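Local coordinates for protein diphosphomevalonate decarboxylase, putative (Trypanosoma brucei, PDB 2HKE) that probably catalyses the ATP-dependent decarboxylation of (R)-5-diphosphomevalonate to isopentenyl diphosphate, a late step of the mevalonate pathway that supplies isoprenoid and sterol synthesis, at residues A[18-23]-A[211-216]; A[204-209]-A[252-257]; A[226-231]-A[241-246]. The protein carries 1 engineered substitution. All coordinates share one frame; numbering follows the deposited sequence.

Interaction 1 (A[18-23]-A[211-216]); sequences KYWGKR and PLMKKR. With SO4 (sulfate ion), chain C.
Arg216 reaches out from helix 213-234 and touches the loop 18-23 with the edge of its guanidinium group. Its NH2 gives a hydrogen bond to Lys18 O at 3.1 Å; the oxygen lies in the guanidinium plane, but the N-H points off line, with an angle of 137°. CG stands anti to the backbone N (chi1 173°) and the chain runs straight out to NE, which carries the flat group across to the loop. Glu247 takes NH1 in a salt bridge and also accepts from Lys18 N, while Lys18 sends its ammonium off to Asp293.

Beside this bond the packing is just as direct, with Met213 CE within 3.2 Å of Trp20 O. The rest of the buried contact is looser: the sulfur of Met213 sits at the edge of the indole, 4.5 Å from Trp20 CD1, and Trp20 O meets Arg216 NE only through a water, which donates to the first and accepts from the second.

Tyr19 turns its ring from the helix toward a sulfate, probably from the crystallisation liquor. Tyr19 OH donates to sulfate O4 and Lys22 NZ to sulfate O1, both at 2.6 Å, and Lys22 NZ also donates to Tyr19 OH. Arg77, Ser144, Gly145 and Thr200 complete an anion pocket between the two domains of this GHMP-kinase fold, consistent with the place where a substrate diphosphate would sit.

Interaction 2 (A[204-209]-A[252-257]); sequences QQSLKT and QEICAT
Ser206 and Ile254 make the closest touch between segments 204-209 and 252-257. The CG2 methyl of Ile254 meets both side-chain atoms of the serine, at 3.7 Å from Ser206 CB and 3.7 Å from Ser206 OG. That methyl is the branch anti to the backbone N of Ile254; the other branch, CG1, lies beside the N (chi1 -72°). The small serine lies where the backbones come close, with 6.6 Å between Ser206 CA and Cys255 CA. Further along, Thr209 and Thr257 bring their carbonyl oxygens to 3.8 Å from O to O, without bonding.

This is the C-terminal end of both helices, in the helical part of the C-terminal domain of the GHMP fold, and Thr209 turns its hydroxyl back onto its own helix. Thr209 OG1 donates to Gln205 O at 2.8 Å, coming from above the carbonyl plane, and the same oxygen also accepts from Thr209 N.

In the next shell, Ser206 OG is held by Thr258 OG1, with Trp20 as a further partner. Thr258 also bonds to Ile254 O, tying both touching residues to one hydroxyl. Thr257 OG1 pairs with Ser210 OG, while Thr209 OG1 accepts from Glu259 N.

Interaction 3 (A[226-231]-A[241-246]); sequences KIASRA and AEIAML
Ile243 lays its longer branch against the CG2 methyl of Ile227: CG1 of Ile243 is 3.8 Å from Ile227 CG2, and the terminal methyl CD1 of Ile243 follows at 3.9 Å from the same atom. The two side chains meet at a slant. CD1 of Ile243 also passes 4.1 Å from CB of Ile227, and its last neighbour is the other end of that residue, with 4.2 Å between Ile243 CD1 and Ile227 CD1. The chain of Ile243 bends at chi2 (-65°), and this bend folds CD1 over the branch point of Ile227 instead of letting it run on past.

The CG2 branch of Ile243 serves a second neighbour. It lies 4.3 Å from CB of Ala228, a lighter contact than the one between the isoleucines. Ile243 thus divides its two branches between consecutive residues of the other helix. The nearest backbone approach falls at the alanine, 6.8 Å from Ala228 CA to Ile243 CA.

The pair is a helical hairpin: helix 213-234 turns within a few residues into helix 237-256, and the two pack side by side in the helical layer of the C-terminal domain. The contact is wholly apolar. Its Ile227 side is the exposed one, whereas Ala228 and Ile243 are buried.

Around this patch, Thr239 near the start of the second helix touches Ile227 and Ala231, and Arg224, about one turn earlier in the first helix, lies against Ile243 and Leu246. Ala228 also meets Ile17 of the loop that follows strand 5-15, while Ala241 and Met245 reach strand 288-291 through Ala289 and Tyr290.

Apart from loop 18-23, the segments lie on or at the ends of three successive helices, 199-209, 213-234 and 237-256. Interactions 1 and 2 adjoin, their centres about 8 Å apart. Lys22 N lies 2.7 Å from Gln204 OE1, Trp20 NE1 is 2.9 Å from Ser206 OG, and Arg216 CD packs on Ile254 CD1. The Trp20 side chain also touches Leu251 and Cys255, which sets the loop beside the sulfate against both helices of interaction 2. Interaction 3 lies farther along helix 213-234 and nearer the start of helix 237-256; its centre is about 17 Å from that of interaction 1 and about 22 Å from that of interaction 2, and it touches neither.

Interaction 1 (A[18-23]-A[211-216])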
# COMPACT_ATOMS: atom_id res chain seq x y z
N LYS A 18 -5.41 4.68 8.32
CA LYS A 18 -5.45 3.23 8.18
C LYS A 18 -6.79 2.53 7.95
O LYS A 18 -7.78 2.83 8.59
CB LYS A 18 -4.80 2.62 9.40
CG LYS A 18 -3.39 3.17 9.71
CD LYS A 18 -2.43 2.78 8.60
CE LYS A 18 -0.98 3.12 8.93
NZ LYS A 18 -0.02 2.70 7.81
N TYR A 19 -6.75 1.52 7.07
CA TYR A 19 -7.79 0.54 6.94
C TYR A 19 -7.49 -0.58 7.97
O TYR A 19 -6.47 -1.22 7.89
CB TYR A 19 -7.78 -0.02 5.52
CG TYR A 19 -8.47 -1.36 5.27
CD1 TYR A 19 -9.75 -1.60 5.74
CD2 TYR A 19 -7.85 -2.35 4.50
CE1 TYR A 19 -10.37 -2.82 5.50
CE2 TYR A 19 -8.47 -3.55 4.22
CZ TYR A 19 -9.70 -3.79 4.74
OH TYR A 19 -10.32 -4.97 4.45
N TRP A 20 -8.39 -0.81 8.93
CA TRP A 20 -8.23 -1.89 9.87
C TRP A 20 -9.60 -2.20 10.42
O TRP A 20 -10.05 -1.58 11.35
CB TRP A 20 -7.24 -1.54 10.97
CG TRP A 20 -6.76 -2.73 11.75
CD1 TRP A 20 -7.05 -3.04 13.05
CD2 TRP A 20 -5.84 -3.69 11.30
NE1 TRP A 20 -6.40 -4.20 13.42
CE2 TRP A 20 -5.64 -4.61 12.36
CE3 TRP A 20 -5.17 -3.91 10.09
CZ2 TRP A 20 -4.82 -5.71 12.23
CZ3 TRP A 20 -4.36 -5.04 9.98
CH2 TRP A 20 -4.20 -5.92 11.04
N GLY A 21 -10.28 -3.13 9.76
CA GLY A 21 -11.60 -3.58 10.12
C GLY A 21 -12.63 -3.53 9.01
O GLY A 21 -12.80 -2.47 8.36
N LYS A 22 -13.35 -4.63 8.83
CA LYS A 22 -14.54 -4.68 8.00
C LYS A 22 -15.81 -4.59 8.84
O LYS A 22 -15.94 -5.28 9.87
CB LYS A 22 -14.55 -5.95 7.16
CG LYS A 22 -13.33 -6.08 6.23
CD LYS A 22 -13.26 -7.45 5.61
CE LYS A 22 -12.04 -7.75 4.74
NZ LYS A 22 -10.80 -7.69 5.49
N ARG A 23 -16.75 -3.76 8.40
CA ARG A 23 -18.01 -3.59 9.10
C ARG A 23 -19.00 -4.74 8.91
O ARG A 23 -18.80 -5.65 8.08
CB ARG A 23 -18.63 -2.25 8.73
CG ARG A 23 -19.12 -2.13 7.30
CD ARG A 23 -19.85 -0.81 7.10
NE ARG A 23 -20.55 -0.69 5.81
CZ ARG A 23 -20.07 -0.07 4.73
NH1 ARG A 23 -18.83 0.40 4.71
NH2 ARG A 23 -20.80 0.02 3.63
N PRO A 211 -10.27 -2.56 22.91
CA PRO A 211 -11.18 -1.54 23.43
C PRO A 211 -11.06 -0.22 22.72
O PRO A 211 -11.86 0.66 22.97
CB PRO A 211 -10.74 -1.39 24.91
CG PRO A 211 -9.30 -1.69 24.85
CD PRO A 211 -9.23 -2.89 23.90
N LEU A 212 -10.07 -0.08 21.82
CA LEU A 212 -9.81 1.21 21.17
C LEU A 212 -10.55 1.47 19.85
O LEU A 212 -10.56 2.60 19.33
CB LEU A 212 -8.30 1.35 20.93
CG LEU A 212 -7.46 1.15 22.20
CD1 LEU A 212 -6.01 1.24 21.85
CD2 LEU A 212 -7.87 2.16 23.27
N MET A 213 -11.18 0.44 19.31
CA MET A 213 -11.80 0.52 17.99
C MET A 213 -13.07 1.37 17.93
O MET A 213 -13.29 2.08 16.96
CB MET A 213 -12.05 -0.89 17.45
CG MET A 213 -10.75 -1.59 17.10
SD MET A 213 -10.00 -0.90 15.65
CE MET A 213 -11.11 -1.64 14.42
N LYS A 214 -13.91 1.34 18.97
CA LYS A 214 -15.13 2.11 18.94
C LYS A 214 -14.96 3.60 18.71
O LYS A 214 -15.68 4.22 17.87
CB LYS A 214 -15.91 1.89 20.25
CG LYS A 214 -17.32 2.51 20.29
CD LYS A 214 -17.90 2.30 21.69
CE LYS A 214 -19.21 2.98 21.88
NZ LYS A 214 -20.28 2.25 21.12
N LYS A 215 -14.06 4.21 19.49
CA LYS A 215 -13.79 5.63 19.43
C LYS A 215 -13.04 5.93 18.12
O LYS A 215 -13.27 6.96 17.52
CB LYS A 215 -12.94 6.11 20.59
CG LYS A 215 -12.75 7.61 20.58
CD LYS A 215 -12.13 8.14 21.89
CE LYS A 215 -10.69 8.60 21.68
NZ LYS A 215 -9.72 7.61 22.06
N ARG A 216 -12.20 5.00 17.70
CA ARG A 216 -11.47 5.18 16.40
C ARG A 216 -12.44 5.37 15.23
O ARG A 216 -12.28 6.29 14.44
CB ARG A 216 -10.50 4.04 16.16
CG ARG A 216 -9.86 4.08 14.77
CD ARG A 216 -8.84 3.02 14.55
NE ARG A 216 -8.40 3.12 13.16
CZ ARG A 216 -7.70 4.12 12.65
NH1 ARG A 216 -7.23 5.11 13.40
NH2 ARG A 216 -7.42 4.10 11.34
S SO4 C . -8.27 -7.55 3.02
O1 SO4 C . -8.92 -8.49 3.91
O2 SO4 C . -7.17 -6.91 3.70
O3 SO4 C . -7.74 -8.25 1.85
O4 SO4 C . -9.22 -6.52 2.61
O HOH W 1 -9.60 1.20 11.52

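Interaction 2 (A[204-209]-A[252-257])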
# COMPACT_ATOMS: atom_id res chain seq x y z
N GLN A 204 -10.25 -8.27 12.06
CA GLN A 204 -11.55 -8.60 12.65
C GLN A 204 -11.37 -8.98 14.15
O GLN A 204 -12.23 -8.70 14.96
CB GLN A 204 -12.23 -9.72 11.89
CG GLN A 204 -12.57 -9.32 10.43
CD GLN A 204 -13.30 -7.97 10.34
OE1 GLN A 204 -12.67 -6.92 10.15
NE2 GLN A 204 -14.60 -7.97 10.57
N GLN A 205 -10.24 -9.56 14.50
CA GLN A 205 -9.99 -9.85 15.91
C GLN A 205 -9.87 -8.55 16.69
O GLN A 205 -10.41 -8.40 17.78
CB GLN A 205 -8.75 -10.73 16.04
CG GLN A 205 -8.63 -11.45 17.38
CD GLN A 205 -9.73 -12.49 17.65
OE1 GLN A 205 -10.48 -12.91 16.74
NE2 GLN A 205 -9.83 -12.93 18.93
N SER A 206 -9.22 -7.54 16.10
CA SER A 206 -9.18 -6.20 16.72
C SER A 206 -10.55 -5.60 16.86
O SER A 206 -10.87 -5.04 17.86
CB SER A 206 -8.29 -5.23 15.90
OG SER A 206 -6.95 -5.65 15.87
N LEU A 207 -11.39 -5.73 15.85
CA LEU A 207 -12.69 -5.15 15.90
C LEU A 207 -13.49 -5.80 16.99
O LEU A 207 -14.25 -5.10 17.65
CB LEU A 207 -13.41 -5.30 14.56
CG LEU A 207 -14.70 -4.55 14.34
CD1 LEU A 207 -14.60 -3.03 14.58
CD2 LEU A 207 -15.10 -4.85 12.84
N LYS A 208 -13.31 -7.11 17.17
CA LYS A 208 -14.02 -7.87 18.21
C LYS A 208 -13.54 -7.55 19.64
O LYS A 208 -14.34 -7.57 20.56
CB LYS A 208 -13.83 -9.36 17.95
CG LYS A 208 -14.71 -10.31 18.76
CD LYS A 208 -14.23 -11.74 18.60
CE LYS A 208 -15.17 -12.76 19.27
NZ LYS A 208 -14.72 -14.17 18.99
N THR A 209 -12.24 -7.31 19.82
CA THR A 209 -11.63 -7.34 21.14
C THR A 209 -10.88 -6.09 21.60
O THR A 209 -10.75 -5.87 22.82
CB THR A 209 -10.68 -8.55 21.26
OG1 THR A 209 -9.54 -8.39 20.39
CG2 THR A 209 -11.45 -9.86 20.90
N GLN A 252 -0.68 0.35 15.92
CA GLN A 252 0.16 -0.52 16.75
C GLN A 252 -0.50 -0.71 18.14
O GLN A 252 -0.45 -1.82 18.69
CB GLN A 252 1.61 -0.00 16.86
CG GLN A 252 2.39 -0.24 15.55
CD GLN A 252 3.72 0.43 15.50
OE1 GLN A 252 3.97 1.41 16.25
NE2 GLN A 252 4.57 -0.04 14.60
N GLU A 253 -1.11 0.32 18.68
CA GLU A 253 -1.77 0.21 19.98
C GLU A 253 -3.01 -0.66 19.88
O GLU A 253 -3.31 -1.44 20.82
CB GLU A 253 -2.08 1.57 20.58
CG GLU A 253 -2.48 1.46 22.05
CD GLU A 253 -2.92 2.79 22.69
OE1 GLU A 253 -2.88 3.85 22.01
OE2 GLU A 253 -3.34 2.76 23.89
N ILE A 254 -3.75 -0.51 18.78
CA ILE A 254 -4.89 -1.40 18.53
C ILE A 254 -4.46 -2.85 18.51
O ILE A 254 -5.09 -3.70 19.16
CB ILE A 254 -5.61 -1.02 17.23
CG1 ILE A 254 -6.39 0.28 17.46
CG2 ILE A 254 -6.60 -2.13 16.86
CD1 ILE A 254 -6.77 1.02 16.20
N CYS A 255 -3.40 -3.15 17.78
CA CYS A 255 -2.88 -4.50 17.71
C CYS A 255 -2.46 -4.99 19.12
O CYS A 255 -2.70 -6.13 19.48
CB CYS A 255 -1.76 -4.57 16.72
SG CYS A 255 -2.43 -4.55 15.00
N ALA A 256 -1.81 -4.12 19.88
CA ALA A 256 -1.29 -4.51 21.20
C ALA A 256 -2.42 -4.78 22.20
O ALA A 256 -2.20 -5.52 23.14
CB ALA A 256 -0.37 -3.40 21.76
N THR A 257 -3.59 -4.18 22.01
CA THR A 257 -4.75 -4.33 22.88
C THR A 257 -5.84 -5.26 22.29
O THR A 257 -6.97 -5.34 22.79
CB THR A 257 -5.37 -2.98 23.14
OG1 THR A 257 -5.79 -2.41 21.91
CG2 THR A 257 -4.37 -2.02 23.84

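Interaction 3 (A[226-231]-A[241-246])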
# COMPACT_ATOMS: atom_id res chain seq x y z
N LYS A 226 -10.62 14.76 7.88
CA LYS A 226 -10.78 16.22 7.66
C LYS A 226 -9.46 16.96 7.76
O LYS A 226 -9.15 17.81 6.90
CB LYS A 226 -11.83 16.80 8.62
CG LYS A 226 -11.95 18.33 8.60
CD LYS A 226 -13.12 18.80 9.48
CE LYS A 226 -13.22 20.34 9.49
NZ LYS A 226 -14.49 20.78 10.19
N ILE A 227 -8.66 16.65 8.78
CA ILE A 227 -7.40 17.35 9.03
C ILE A 227 -6.42 17.00 7.90
O ILE A 227 -5.75 17.86 7.38
CB ILE A 227 -6.75 16.95 10.38
CG1 ILE A 227 -7.64 17.39 11.56
CG2 ILE A 227 -5.35 17.54 10.51
CD1 ILE A 227 -7.30 16.66 12.90
N ALA A 228 -6.29 15.73 7.56
CA ALA A 228 -5.39 15.34 6.45
C ALA A 228 -5.78 15.97 5.11
O ALA A 228 -4.92 16.47 4.39
CB ALA A 228 -5.30 13.79 6.31
N SER A 229 -7.06 15.99 4.80
CA SER A 229 -7.55 16.57 3.55
C SER A 229 -7.14 18.06 3.45
O SER A 229 -6.61 18.48 2.44
CB SER A 229 -9.08 16.41 3.47
OG SER A 229 -9.41 15.04 3.34
N ARG A 230 -7.42 18.82 4.50
CA ARG A 230 -7.00 20.22 4.59
C ARG A 230 -5.50 20.36 4.46
O ARG A 230 -5.02 21.22 3.73
CB ARG A 230 -7.45 20.78 5.93
CG ARG A 230 -7.11 22.22 6.19
CD ARG A 230 -7.73 22.80 7.45
NE ARG A 230 -7.33 24.22 7.51
CZ ARG A 230 -7.42 25.03 8.56
NH1 ARG A 230 -7.91 24.63 9.72
NH2 ARG A 230 -7.01 26.29 8.44
N ALA A 231 -4.74 19.50 5.16
CA ALA A 231 -3.26 19.60 5.12
C ALA A 231 -2.72 19.28 3.72
O ALA A 231 -1.73 19.86 3.29
CB ALA A 231 -2.61 18.63 6.15
N ALA A 241 2.35 15.01 8.43
CA ALA A 241 3.29 14.12 9.08
C ALA A 241 2.82 13.69 10.47
O ALA A 241 2.92 12.52 10.85
CB ALA A 241 4.67 14.80 9.19
N GLU A 242 2.31 14.65 11.21
CA GLU A 242 1.72 14.40 12.51
C GLU A 242 0.55 13.41 12.49
O GLU A 242 0.52 12.48 13.32
CB GLU A 242 1.33 15.76 13.17
CG GLU A 242 2.52 16.59 13.55
CD GLU A 242 2.22 18.11 13.60
OE1 GLU A 242 1.03 18.50 13.60
OE2 GLU A 242 3.21 18.92 13.69
N ILE A 243 -0.37 13.60 11.55
CA ILE A 243 -1.50 12.66 11.36
C ILE A 243 -0.95 11.28 11.05
O ILE A 243 -1.41 10.27 11.59
CB ILE A 243 -2.47 13.11 10.23
CG1 ILE A 243 -3.20 14.36 10.67
CG2 ILE A 243 -3.42 11.95 9.75
CD1 ILE A 243 -4.13 14.12 11.87
N ALA A 244 0.01 11.21 10.11
CA ALA A 244 0.51 9.89 9.72
C ALA A 244 1.13 9.11 10.92
O ALA A 244 0.95 7.89 11.08
CB ALA A 244 1.51 10.03 8.59
N MET A 245 1.88 9.82 11.78
CA MET A 245 2.51 9.18 12.92
C MET A 245 1.46 8.83 13.99
O MET A 245 1.58 7.82 14.65
CB MET A 245 3.60 10.08 13.50
CG MET A 245 4.81 10.11 12.56
SD MET A 245 6.25 11.00 13.08
CE MET A 245 5.73 12.69 12.85
N LEU A 246 0.45 9.67 14.16
CA LEU A 246 -0.63 9.35 15.12
C LEU A 246 -1.37 8.12 14.68
O LEU A 246 -1.65 7.24 15.47
CB LEU A 246 -1.63 10.49 15.20
CG LEU A 246 -1.16 11.71 15.97
CD1 LEU A 246 -2.14 12.89 15.72
CD2 LEU A 246 -1.05 11.37 17.46